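Local coordinates for protein lectin (Trichosanthes anguina, PDB 4HR6) that is a carbohydrate-binding, nontoxic three-chain homologue of type II ribosome-inactivating proteins, whose beta-trefoil lectin domains bind a galactoside, at residues C190-S195 with S212-W217; C149-D154 with R169-A174; G52-L57 with I85-S90; G93-P98 with Q127-G132. One frame throughout, in Å; residues are numbered along the deposited sequence.

Contact 1. Residues C190-S195 with S212-W217; sequences CVTASS and SNNQRW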
loop_
_atom_site.group_PDB
_atom_site.type_symbol
_atom_site.label_atom_id
_atom_site.label_comp_id
_atom_site.label_asym_id
_atom_site.label_seq_id
_atom_site.Cartn_x
_atom_site.Cartn_y
_atom_site.Cartn_z
ATOM N N CYS C 190 9.613 -20.728 -0.837
ATOM C CA CYS C 190 9.332 -19.496 -1.547
ATOM C C CYS C 190 8.310 -19.716 -2.639
ATOM O O CYS C 190 8.326 -20.743 -3.305
ATOM C CB CYS C 190 10.611 -18.974 -2.198
ATOM S SG CYS C 190 11.649 -17.923 -1.162
ATOM N N VAL C 191 7.435 -18.736 -2.838
ATOM C CA VAL C 191 6.550 -18.712 -3.990
ATOM C C VAL C 191 7.427 -18.539 -5.217
ATOM O O VAL C 191 8.234 -17.625 -5.269
ATOM C CB VAL C 191 5.519 -17.565 -3.889
ATOM C CG1 VAL C 191 4.770 -17.380 -5.192
ATOM C CG2 VAL C 191 4.552 -17.827 -2.742
ATOM N N THR C 192 7.258 -19.419 -6.204
ATOM C CA THR C 192 8.198 -19.525 -7.332
ATOM C C THR C 192 7.476 -19.804 -8.625
ATOM O O THR C 192 6.549 -20.593 -8.646
ATOM C CB THR C 192 9.180 -20.696 -7.133
ATOM O OG1 THR C 192 9.703 -20.694 -5.796
ATOM C CG2 THR C 192 10.321 -20.616 -8.153
ATOM N N ALA C 193 7.910 -19.166 -9.699
ATOM C CA ALA C 193 7.386 -19.442 -11.023
ATOM C C ALA C 193 8.155 -20.610 -11.709
ATOM O O ALA C 193 9.347 -20.480 -12.007
ATOM C CB ALA C 193 7.468 -18.187 -11.872
ATOM N N SER C 194 7.456 -21.724 -11.958
ATOM C CA SER C 194 8.012 -22.917 -12.647
ATOM C C SER C 194 8.247 -22.721 -14.141
ATOM O O SER C 194 7.815 -21.731 -14.723
ATOM C CB SER C 194 7.060 -24.109 -12.495
ATOM O OG SER C 194 7.011 -24.550 -11.157
ATOM N N SER C 195 8.930 -23.689 -14.754
ATOM C CA SER C 195 9.066 -23.774 -16.223
ATOM C C SER C 195 7.891 -24.556 -16.828
ATOM O O SER C 195 7.576 -24.406 -18.014
ATOM C CB SER C 195 10.391 -24.442 -16.613
ATOM O OG SER C 195 10.482 -25.748 -16.056
ATOM N N SER C 212 16.919 -16.885 -6.519
ATOM C CA SER C 212 16.891 -16.725 -7.985
ATOM C C SER C 212 15.852 -15.706 -8.492
ATOM O O SER C 212 15.096 -15.129 -7.712
ATOM C CB SER C 212 16.655 -18.093 -8.643
ATOM O OG SER C 212 15.436 -18.678 -8.203
ATOM N N ASN C 213 15.809 -15.512 -9.810
ATOM C CA ASN C 213 14.929 -14.514 -10.432
ATOM C C ASN C 213 13.533 -15.027 -10.844
ATOM O O ASN C 213 12.922 -14.525 -11.791
ATOM C CB ASN C 213 15.629 -13.891 -11.647
ATOM C CG ASN C 213 15.872 -14.894 -12.755
ATOM O OD1 ASN C 213 15.834 -16.102 -12.526
ATOM N ND2 ASN C 213 16.129 -14.400 -13.958
ATOM N N ASN C 214 13.029 -16.026 -10.142
ATOM C CA ASN C 214 11.618 -16.362 -10.248
ATOM C C ASN C 214 11.003 -16.575 -8.869
ATOM O O ASN C 214 9.968 -17.212 -8.747
ATOM C CB ASN C 214 11.435 -17.575 -11.153
ATOM C CG ASN C 214 12.483 -18.637 -10.911
ATOM O OD1 ASN C 214 12.687 -19.081 -9.772
ATOM N ND2 ASN C 214 13.172 -19.043 -11.979
ATOM N N GLN C 215 11.649 -16.018 -7.842
ATOM C CA GLN C 215 11.118 -15.991 -6.482
ATOM C C GLN C 215 10.999 -14.540 -5.959
ATOM O O GLN C 215 10.897 -14.315 -4.750
ATOM C CB GLN C 215 12.016 -16.824 -5.555
ATOM C CG GLN C 215 12.191 -18.265 -6.004
ATOM C CD GLN C 215 12.977 -19.104 -5.013
ATOM O OE1 GLN C 215 14.002 -18.675 -4.500
ATOM N NE2 GLN C 215 12.497 -20.312 -4.745
ATOM N N ARG C 216 11.022 -13.571 -6.871
ATOM C CA ARG C 216 11.076 -12.150 -6.503
ATOM C C ARG C 216 9.884 -11.402 -7.057
ATOM O O ARG C 216 9.700 -11.328 -8.268
ATOM C CB ARG C 216 12.359 -11.473 -6.995
ATOM C CG ARG C 216 12.551 -10.054 -6.444
ATOM C CD ARG C 216 13.937 -9.472 -6.718
ATOM N NE ARG C 216 13.929 -8.009 -6.771
ATOM C CZ ARG C 216 14.881 -7.249 -7.321
ATOM N NH1 ARG C 216 15.967 -7.780 -7.889
ATOM N NH2 ARG C 216 14.747 -5.934 -7.318
ATOM N N TRP C 217 9.117 -10.804 -6.145
ATOM C CA TRP C 217 7.813 -10.205 -6.452
ATOM C C TRP C 217 7.714 -8.781 -5.929
ATOM O O TRP C 217 8.262 -8.477 -4.881
ATOM C CB TRP C 217 6.727 -11.043 -5.788
ATOM C CG TRP C 217 6.830 -12.462 -6.168
ATOM C CD1 TRP C 217 7.358 -13.492 -5.423
ATOM C CD2 TRP C 217 6.436 -13.025 -7.410
ATOM N NE1 TRP C 217 7.286 -14.658 -6.126
ATOM C CE2 TRP C 217 6.735 -14.399 -7.356
ATOM C CE3 TRP C 217 5.860 -12.500 -8.573
ATOM C CZ2 TRP C 217 6.465 -15.255 -8.412
ATOM C CZ3 TRP C 217 5.600 -13.349 -9.623
ATOM C CH2 TRP C 217 5.897 -14.712 -9.536
#
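The indole of W217 meets the strand 190-194 by its edge. V191 O lies in the ring plane and takes a hydrogen bond of 3.2 Å from W217 NE1, almost straight at 175°, although the N-H reaches this carbonyl from well above the carbonyl plane. A193 N stands at the edge too, near the ring plane, while V191 CG1 comes within 3.8 Å of W217 NE1 and the two side chains cross at about a right angle. The second flat group is the amide of Q215. Its NE2 donates to T192 OG1 over 3.0 Å, nearly in the amide plane, and packs against C190 CB. With OG1 anti to its own carbonyl carbon (chi1 -46°), T192 lies alongside Q215, pointing the same way, and its hydroxyl also donates to C190 O at 2.8 Å. NE2 further binds N208 O and OE1 accepts from D210 N, so three bonds fix the rotation of the amide. Q215 and W217 are the outer residues of the QxW motif of ricin-type beta-trefoils, and both side chains here grip the same strand. Next to Q215 the backbones are tied directly, A193 N donating to N214 O at 3.0 Å, and T192 CG2 packs 3.3 Å from N214 OD1. Around this buried contact, strand 189-194 pairs with strand 201-208, C190 is disulfide-bonded to C209 just beyond that strand, and W217 packs on I181 of strand 181-183 and L249 of strand 247-250.

Contact 2. Residues C149-D154 with R169-A174; sequences CLEATD and REQSWA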
loop_
_atom_site.group_PDB
_atom_site.type_symbol
_atom_site.label_atom_id
_atom_site.label_comp_id
_atom_site.label_asym_id
_atom_site.label_seq_id
_atom_site.Cartn_x
_atom_site.Cartn_y
_atom_site.Cartn_z
ATOM N N CYS C 149 -8.609 -16.523 -0.749
ATOM C CA CYS C 149 -7.260 -16.402 -0.193
ATOM C C CYS C 149 -6.286 -17.428 -0.800
ATOM O O CYS C 149 -6.642 -18.602 -0.958
ATOM C CB CYS C 149 -7.301 -16.646 1.314
ATOM S SG CYS C 149 -7.887 -15.283 2.365
ATOM N N LEU C 150 -5.058 -16.998 -1.105
ATOM C CA LEU C 150 -3.985 -17.916 -1.501
ATOM C C LEU C 150 -3.675 -18.881 -0.380
ATOM O O LEU C 150 -3.410 -18.475 0.750
ATOM C CB LEU C 150 -2.683 -17.189 -1.831
ATOM C CG LEU C 150 -2.394 -16.730 -3.251
ATOM C CD1 LEU C 150 -0.944 -16.280 -3.277
ATOM C CD2 LEU C 150 -2.621 -17.805 -4.297
ATOM N N GLU C 151 -3.695 -20.172 -0.709
ATOM C CA GLU C 151 -3.366 -21.205 0.258
ATOM C C GLU C 151 -2.184 -22.083 -0.211
ATOM O O GLU C 151 -2.059 -22.424 -1.397
ATOM C CB GLU C 151 -4.595 -22.059 0.540
ATOM C CG GLU C 151 -4.463 -22.890 1.801
ATOM C CD GLU C 151 -5.745 -23.601 2.149
ATOM O OE1 GLU C 151 -6.720 -22.916 2.510
ATOM O OE2 GLU C 151 -5.778 -24.843 2.049
ATOM N N ALA C 152 -1.309 -22.403 0.734
ATOM C CA ALA C 152 -0.236 -23.367 0.514
ATOM C C ALA C 152 -0.848 -24.756 0.701
ATOM O O ALA C 152 -1.239 -25.114 1.820
ATOM C CB ALA C 152 0.905 -23.155 1.505
ATOM N N THR C 153 -0.952 -25.503 -0.396
ATOM C CA THR C 153 -1.575 -26.838 -0.390
ATOM C C THR C 153 -0.573 -28.004 -0.517
ATOM O O THR C 153 0.629 -27.803 -0.772
ATOM C CB THR C 153 -2.575 -26.948 -1.551
ATOM O OG1 THR C 153 -1.894 -26.701 -2.790
ATOM C CG2 THR C 153 -3.716 -25.937 -1.374
ATOM N N ASP C 154 -1.095 -29.221 -0.339
ATOM C CA ASP C 154 -0.344 -30.465 -0.538
ATOM C C ASP C 154 0.949 -30.486 0.270
ATOM O O ASP C 154 2.047 -30.581 -0.291
ATOM C CB ASP C 154 -0.055 -30.673 -2.034
ATOM C CG ASP C 154 -1.318 -30.897 -2.848
ATOM O OD1 ASP C 154 -2.308 -31.376 -2.274
ATOM O OD2 ASP C 154 -1.327 -30.610 -4.063
ATOM N N ARG C 169 -3.338 -21.528 9.112
ATOM C CA ARG C 169 -1.884 -21.382 9.039
ATOM C C ARG C 169 -1.387 -21.395 7.606
ATOM O O ARG C 169 -0.448 -20.688 7.271
ATOM C CB ARG C 169 -1.196 -22.488 9.853
ATOM C CG ARG C 169 -1.523 -22.472 11.344
ATOM C CD ARG C 169 -0.488 -21.715 12.169
ATOM N NE ARG C 169 -0.109 -20.434 11.566
ATOM C CZ ARG C 169 0.948 -19.707 11.930
ATOM N NH1 ARG C 169 1.740 -20.102 12.924
ATOM N NH2 ARG C 169 1.208 -18.565 11.303
ATOM N N GLU C 170 -2.060 -22.163 6.762
ATOM C CA GLU C 170 -1.647 -22.357 5.368
ATOM C C GLU C 170 -1.938 -21.141 4.499
ATOM O O GLU C 170 -1.474 -21.070 3.363
ATOM C CB GLU C 170 -2.373 -23.565 4.747
ATOM C CG GLU C 170 -2.020 -24.930 5.331
ATOM C CD GLU C 170 -2.651 -25.201 6.684
ATOM O OE1 GLU C 170 -3.752 -24.683 6.959
ATOM O OE2 GLU C 170 -2.038 -25.937 7.482
ATOM N N GLN C 171 -2.748 -20.224 5.025
ATOM C CA GLN C 171 -3.146 -18.999 4.329
ATOM C C GLN C 171 -2.312 -17.782 4.751
ATOM O O GLN C 171 -2.587 -16.663 4.317
ATOM C CB GLN C 171 -4.647 -18.745 4.550
ATOM C CG GLN C 171 -5.518 -19.817 3.895
ATOM C CD GLN C 171 -6.990 -19.455 3.819
ATOM O OE1 GLN C 171 -7.464 -18.579 4.540
ATOM N NE2 GLN C 171 -7.729 -20.144 2.940
ATOM N N SER C 172 -1.279 -18.010 5.564
ATOM C CA SER C 172 -0.441 -16.934 6.077
ATOM C C SER C 172 0.928 -16.921 5.398
ATOM O O SER C 172 1.640 -17.944 5.352
ATOM C CB SER C 172 -0.308 -17.037 7.595
ATOM O OG SER C 172 0.614 -16.075 8.084
ATOM N N TRP C 173 1.274 -15.750 4.868
ATOM C CA TRP C 173 2.468 -15.543 4.057
ATOM C C TRP C 173 3.342 -14.464 4.664
ATOM O O TRP C 173 2.849 -13.526 5.321
ATOM C CB TRP C 173 2.067 -15.150 2.643
ATOM C CG TRP C 173 1.175 -16.171 2.016
ATOM C CD1 TRP C 173 -0.184 -16.183 2.012
ATOM C CD2 TRP C 173 1.591 -17.357 1.335
ATOM N NE1 TRP C 173 -0.651 -17.297 1.353
ATOM C CE2 TRP C 173 0.422 -18.039 0.929
ATOM C CE3 TRP C 173 2.839 -17.912 1.028
ATOM C CZ2 TRP C 173 0.466 -19.248 0.227
ATOM C CZ3 TRP C 173 2.884 -19.108 0.322
ATOM C CH2 TRP C 173 1.703 -19.765 -0.067
ATOM N N ALA C 174 4.645 -14.598 4.446
ATOM C CA ALA C 174 5.607 -13.661 4.968
ATOM C C ALA C 174 6.335 -13.017 3.809
ATOM O O ALA C 174 6.947 -13.710 2.991
ATOM C CB ALA C 174 6.577 -14.365 5.888
HETATM O O HOH W 1 -3.666 -15.954 2.079
#
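E151 and Q171 bring their CA atoms within 4.6 Å where residues 149-152 of strand 148-153 pass residues 170-173 at a steep angle (104°), and A152 N donates to E170 O, in the short 3-10 segment 169-171, through a virtually straight bond (178°). Q171 and W173 form a QxW motif of the ricin-type beta-trefoil. The E151 side chain, with CG anti to the backbone N (chi1 -164°), extends until OE1 receives Q171 NE2 at 3.0 Å on its anti lone pair. The bond is bent, and OE1 lies somewhat off the amide plane. K168 makes a salt bridge to the same oxygen, which may offset the nearby like charge of E170. The Q171 amide has further partners in E163 O for NE2 and V165 N for OE1, so its orientation is set by three bonds, and its OE1 rests 3.8 Å from CB of C149. E151 CG packs beside E170 CB at 3.7 Å, the two chains running the same way. W173 meets the residues flanking E151: its CH2 touches A152 CB at 3.8 Å, and NE1 donates in the ring plane to L150 O at 3.1 Å. That carbonyl oxygen has a second donor, a water in the plane of the W173 ring, which gives its other proton to Q171 O at 2.6 Å.

Contact 3. Residues G52-L57 with I85-S90; sequences GTVRSL and ISWDVS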
loop_
_atom_site.group_PDB
_atom_site.type_symbol
_atom_site.label_atom_id
_atom_site.label_comp_id
_atom_site.label_asym_id
_atom_site.label_seq_id
_atom_site.Cartn_x
_atom_site.Cartn_y
_atom_site.Cartn_z
ATOM N N GLY C 52 22.819 12.028 -4.007
ATOM C CA GLY C 52 22.727 10.694 -4.593
ATOM C C GLY C 52 23.718 9.758 -3.921
ATOM O O GLY C 52 23.949 8.648 -4.390
ATOM N N THR C 53 24.293 10.197 -2.806
ATOM C CA THR C 53 25.252 9.396 -2.077
ATOM C C THR C 53 24.564 8.738 -0.896
ATOM O O THR C 53 23.589 9.263 -0.352
ATOM C CB THR C 53 26.467 10.215 -1.570
ATOM O OG1 THR C 53 26.030 11.292 -0.729
ATOM C CG2 THR C 53 27.279 10.769 -2.739
ATOM N N VAL C 54 25.093 7.583 -0.518
ATOM C CA VAL C 54 24.593 6.792 0.581
ATOM C C VAL C 54 25.763 6.578 1.533
ATOM O O VAL C 54 26.824 6.113 1.101
ATOM C CB VAL C 54 24.078 5.433 0.047
ATOM C CG1 VAL C 54 23.459 4.617 1.163
ATOM C CG2 VAL C 54 23.084 5.664 -1.081
ATOM N N ARG C 55 25.577 6.898 2.814
ATOM C CA ARG C 55 26.699 6.997 3.759
ATOM C C ARG C 55 26.486 6.244 5.040
ATOM O O ARG C 55 25.418 6.325 5.631
ATOM C CB ARG C 55 26.977 8.465 4.121
ATOM C CG ARG C 55 27.019 9.395 2.917
ATOM C CD ARG C 55 27.846 10.660 3.151
ATOM N NE ARG C 55 27.867 11.492 1.948
ATOM C CZ ARG C 55 28.374 12.724 1.865
ATOM N NH1 ARG C 55 28.954 13.305 2.910
ATOM N NH2 ARG C 55 28.315 13.374 0.710
ATOM N N SER C 56 27.522 5.521 5.472
ATOM C CA SER C 56 27.587 4.996 6.826
ATOM C C SER C 56 28.906 5.426 7.456
ATOM O O SER C 56 29.906 5.611 6.753
ATOM C CB SER C 56 27.483 3.480 6.844
ATOM O OG SER C 56 27.217 3.040 8.167
ATOM N N LEU C 57 28.877 5.614 8.775
ATOM C CA LEU C 57 30.045 6.023 9.568
ATOM C C LEU C 57 30.773 7.271 9.054
ATOM O O LEU C 57 31.931 7.486 9.396
ATOM C CB LEU C 57 31.041 4.861 9.681
ATOM C CG LEU C 57 30.456 3.551 10.212
ATOM C CD1 LEU C 57 31.482 2.434 10.104
ATOM C CD2 LEU C 57 29.961 3.711 11.642
ATOM N N ILE C 85 30.168 6.948 -6.549
ATOM C CA ILE C 85 29.422 7.064 -5.290
ATOM C C ILE C 85 27.970 7.552 -5.490
ATOM O O ILE C 85 27.296 7.938 -4.524
ATOM C CB ILE C 85 30.169 7.968 -4.279
ATOM C CG1 ILE C 85 30.591 9.292 -4.925
ATOM C CG2 ILE C 85 31.389 7.243 -3.737
ATOM C CD1 ILE C 85 31.095 10.314 -3.929
ATOM N N SER C 86 27.504 7.519 -6.740
ATOM C CA SER C 86 26.099 7.761 -7.075
ATOM C C SER C 86 25.270 6.493 -6.841
ATOM O O SER C 86 25.740 5.379 -7.094
ATOM C CB SER C 86 25.958 8.165 -8.544
ATOM O OG SER C 86 26.626 9.374 -8.816
ATOM N N TRP C 87 24.039 6.658 -6.366
ATOM C CA TRP C 87 23.136 5.521 -6.190
ATOM C C TRP C 87 21.694 5.878 -6.542
ATOM O O TRP C 87 21.272 7.031 -6.404
ATOM C CB TRP C 87 23.234 4.981 -4.770
ATOM C CG TRP C 87 24.613 4.499 -4.422
ATOM C CD1 TRP C 87 25.554 5.161 -3.678
ATOM C CD2 TRP C 87 25.218 3.262 -4.825
ATOM N NE1 TRP C 87 26.697 4.406 -3.582
ATOM C CE2 TRP C 87 26.521 3.237 -4.279
ATOM C CE3 TRP C 87 24.782 2.169 -5.588
ATOM C CZ2 TRP C 87 27.391 2.160 -4.470
ATOM C CZ3 TRP C 87 25.647 1.099 -5.779
ATOM C CH2 TRP C 87 26.937 1.103 -5.222
ATOM N N ASP C 88 20.965 4.885 -7.042
ATOM C CA ASP C 88 19.551 5.022 -7.345
ATOM C C ASP C 88 18.808 3.811 -6.773
ATOM O O ASP C 88 19.254 2.675 -6.926
ATOM C CB ASP C 88 19.347 5.128 -8.854
ATOM C CG ASP C 88 17.954 5.606 -9.236
ATOM O OD1 ASP C 88 17.125 5.873 -8.346
ATOM O OD2 ASP C 88 17.686 5.730 -10.447
ATOM N N VAL C 89 17.699 4.073 -6.082
ATOM C CA VAL C 89 16.802 3.032 -5.570
ATOM C C VAL C 89 15.516 3.037 -6.405
ATOM O O VAL C 89 14.939 4.101 -6.664
ATOM C CB VAL C 89 16.474 3.278 -4.085
ATOM C CG1 VAL C 89 15.657 2.142 -3.488
ATOM C CG2 VAL C 89 17.759 3.470 -3.296
ATOM N N SER C 90 15.098 1.850 -6.847
ATOM C CA SER C 90 13.883 1.673 -7.668
ATOM C C SER C 90 12.761 1.101 -6.823
ATOM O O SER C 90 13.005 0.428 -5.809
ATOM C CB SER C 90 14.132 0.709 -8.843
ATOM O OG SER C 90 14.131 -0.663 -8.413
#
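W87 N donates to G52 O at 2.8 Å, a bent bond of 130° lying in the carbonyl plane, and this is the one hydrogen bond that joins 52-57 to 85-90. Beside it V54 puts CG2 3.6 Å from W87 CD1, the two side chains crossing at about a right angle. T53 lies alongside I85, with T53 CG2 only 3.3 Å from I85 O. T53 CA makes a CA-H...O contact of 3.5 Å with I85 O as well. G52 has a positive phi of 93°, a conformation in which a CB would press on the preceding carbonyl oxygen. In the next shell, T53 OG1 bonds to D51 and accepts R55 NE at 3.3 Å, while R55 forms a salt bridge with D51, so the three polar side chains are joined at the start of strand 54-56. The ring of W87 is fixed by NE1 bonding to L61 O; W87 probably occupies the tryptophan position of a degenerate QxW repeat, with I85 at the glutamine position. Q164 of another chain binds W87 O and V89 N. V54 packs on W46 and F48 of strand 46-49, strand 54-56 runs between that strand and 59-62, and strand 88-89 pairs with 95-96.

Contact 4. Residues G93-P98 with Q127-G132; sequences GTIMNP and QGWRVG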
loop_
_atom_site.group_PDB
_atom_site.type_symbol
_atom_site.label_atom_id
_atom_site.label_comp_id
_atom_site.label_asym_id
_atom_site.label_seq_id
_atom_site.Cartn_x
_atom_site.Cartn_y
_atom_site.Cartn_z
ATOM N N GLY C 93 12.934 -2.555 -5.736
ATOM C CA GLY C 93 13.950 -2.997 -4.767
ATOM C C GLY C 93 15.376 -3.143 -5.300
ATOM O O GLY C 93 16.251 -3.706 -4.616
ATOM N N THR C 94 15.617 -2.652 -6.511
ATOM C CA THR C 94 16.953 -2.649 -7.084
ATOM C C THR C 94 17.728 -1.400 -6.638
ATOM O O THR C 94 17.261 -0.274 -6.808
ATOM C CB THR C 94 16.919 -2.644 -8.616
ATOM O OG1 THR C 94 16.149 -3.757 -9.088
ATOM C CG2 THR C 94 18.343 -2.718 -9.183
ATOM N N ILE C 95 18.909 -1.624 -6.072
ATOM C CA ILE C 95 19.860 -0.575 -5.758
ATOM C C ILE C 95 20.995 -0.674 -6.762
ATOM O O ILE C 95 21.641 -1.713 -6.855
ATOM C CB ILE C 95 20.417 -0.766 -4.333
ATOM C CG1 ILE C 95 19.284 -0.549 -3.327
ATOM C CG2 ILE C 95 21.594 0.176 -4.077
ATOM C CD1 ILE C 95 19.686 -0.664 -1.881
ATOM N N MET C 96 21.242 0.403 -7.493
ATOM C CA MET C 96 22.265 0.405 -8.530
ATOM C C MET C 96 22.937 1.779 -8.670
ATOM O O MET C 96 22.473 2.765 -8.106
ATOM C CB MET C 96 21.644 -0.032 -9.863
ATOM C CG MET C 96 20.519 0.861 -10.360
ATOM S SD MET C 96 20.995 1.996 -11.678
ATOM C CE MET C 96 20.200 1.207 -13.079
ATOM N N ASN C 97 24.037 1.814 -9.420
ATOM C CA ASN C 97 24.747 3.048 -9.761
ATOM C C ASN C 97 24.429 3.455 -11.196
ATOM O O ASN C 97 24.852 2.785 -12.127
ATOM C CB ASN C 97 26.258 2.842 -9.613
ATOM C CG ASN C 97 27.065 4.107 -9.908
ATOM O OD1 ASN C 97 26.913 4.751 -10.967
ATOM N ND2 ASN C 97 27.947 4.457 -8.978
ATOM N N PRO C 98 23.703 4.568 -11.388
ATOM C CA PRO C 98 23.243 5.000 -12.725
ATOM C C PRO C 98 24.291 4.953 -13.853
ATOM O O PRO C 98 23.932 4.764 -15.018
ATOM C CB PRO C 98 22.810 6.449 -12.492
ATOM C CG PRO C 98 22.471 6.533 -11.051
ATOM C CD PRO C 98 23.300 5.513 -10.330
ATOM N N GLN C 127 19.251 -9.880 -5.419
ATOM C CA GLN C 127 19.404 -8.470 -5.800
ATOM C C GLN C 127 18.223 -7.554 -5.371
ATOM O O GLN C 127 18.052 -6.450 -5.902
ATOM C CB GLN C 127 19.616 -8.389 -7.315
ATOM C CG GLN C 127 20.788 -9.251 -7.779
ATOM C CD GLN C 127 21.094 -9.102 -9.252
ATOM O OE1 GLN C 127 20.218 -9.281 -10.108
ATOM N NE2 GLN C 127 22.350 -8.778 -9.563
ATOM N N GLY C 128 17.422 -8.012 -4.412
ATOM C CA GLY C 128 16.246 -7.272 -3.949
ATOM C C GLY C 128 16.481 -6.681 -2.582
ATOM O O GLY C 128 16.953 -7.361 -1.664
ATOM N N TRP C 129 16.157 -5.403 -2.432
ATOM C CA TRP C 129 16.418 -4.715 -1.161
ATOM C C TRP C 129 15.239 -3.843 -0.736
ATOM O O TRP C 129 14.547 -3.299 -1.575
ATOM C CB TRP C 129 17.667 -3.840 -1.295
ATOM C CG TRP C 129 18.847 -4.564 -1.822
ATOM C CD1 TRP C 129 19.266 -4.616 -3.118
ATOM C CD2 TRP C 129 19.764 -5.344 -1.068
ATOM N NE1 TRP C 129 20.391 -5.384 -3.216
ATOM C CE2 TRP C 129 20.718 -5.848 -1.970
ATOM C CE3 TRP C 129 19.869 -5.674 0.290
ATOM C CZ2 TRP C 129 21.770 -6.663 -1.565
ATOM C CZ3 TRP C 129 20.916 -6.487 0.699
ATOM C CH2 TRP C 129 21.859 -6.969 -0.230
ATOM N N ARG C 130 15.045 -3.737 0.576
ATOM C CA ARG C 130 14.113 -2.810 1.197
ATOM C C ARG C 130 14.876 -1.705 1.929
ATOM O O ARG C 130 15.544 -1.956 2.954
ATOM C CB ARG C 130 13.227 -3.522 2.215
ATOM C CG ARG C 130 12.198 -2.598 2.857
ATOM C CD ARG C 130 11.645 -3.205 4.135
ATOM N NE ARG C 130 10.820 -4.383 3.869
ATOM C CZ ARG C 130 10.352 -5.202 4.803
ATOM N NH1 ARG C 130 10.628 -4.996 6.085
ATOM N NH2 ARG C 130 9.620 -6.258 4.447
ATOM N N VAL C 131 14.747 -0.488 1.415
ATOM C CA VAL C 131 15.260 0.694 2.103
ATOM C C VAL C 131 14.181 1.179 3.050
ATOM O O VAL C 131 13.106 1.574 2.625
ATOM C CB VAL C 131 15.597 1.804 1.109
ATOM C CG1 VAL C 131 16.080 3.042 1.847
ATOM C CG2 VAL C 131 16.630 1.305 0.120
ATOM N N GLY C 132 14.459 1.117 4.336
ATOM C CA GLY C 132 13.463 1.415 5.329
ATOM C C GLY C 132 13.881 0.863 6.663
ATOM O O GLY C 132 14.695 -0.060 6.740
HETATM O O HOH W 2 20.005 -4.421 -6.215
#
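I95 and W129 cross at about a right angle, the isoleucine reaching the tryptophan with its delta methyl. CG1 stands anti to the carbonyl carbon (chi1 -67°) and the chain continues extended, so that I95 CD1 lies 3.8 Å from W129 CB. The same methyl meets V131 CG2 at 4.1 Å, which makes it the apolar centre of the contact. G93 O approaches the indole from the edge, near its plane, 3.5 Å from W129 CD1, and it accepts W129 N on a lone pair at 2.8 Å. A CB on G93 would clash with W129 O, so the closeness of the two backbones depends on the glycine. One water links the segments farther along: it accepts I95 N at 3.0 Å and donates to Q127 O at 2.8 Å. In the QxW motif Q127-W129, the indole NE1 bonds to L105 O, and the Q127 amide is held by V120 O, T106 OG1 and T122 N. Another chain also reaches this region, its S185 bonding to V131 O. Strand 95-96 pairs with 88-89, strand 130-131 lies beside strand 7-13 at the border of its sheet, and I95 packs on I12.

Overall arrangement
Contact 4 is wholly buried, contacts 1 and 2 nearly so, contact 3 the least; each sets a tryptophan of a trefoil repeat against a neighbouring segment, two per domain. In contacts 1 and 2 the indole N-H and a glutamine amide both bond to the facing strand; in contacts 3 and 4 a glycine carbonyl takes the tryptophan backbone N-H, and the indole N-H bonds outside the segments. Contacts 3 and 4 share the two-stranded sheet 88-89/95-96, joined by D88 N to M96 O, and both are reached by another chain through hydrogen bonds. Contacts 1 and 2 touch through V191 and W173. R216 carries contact 1 across to T94 of contact 4, nearest the chain centre, joining the two domains.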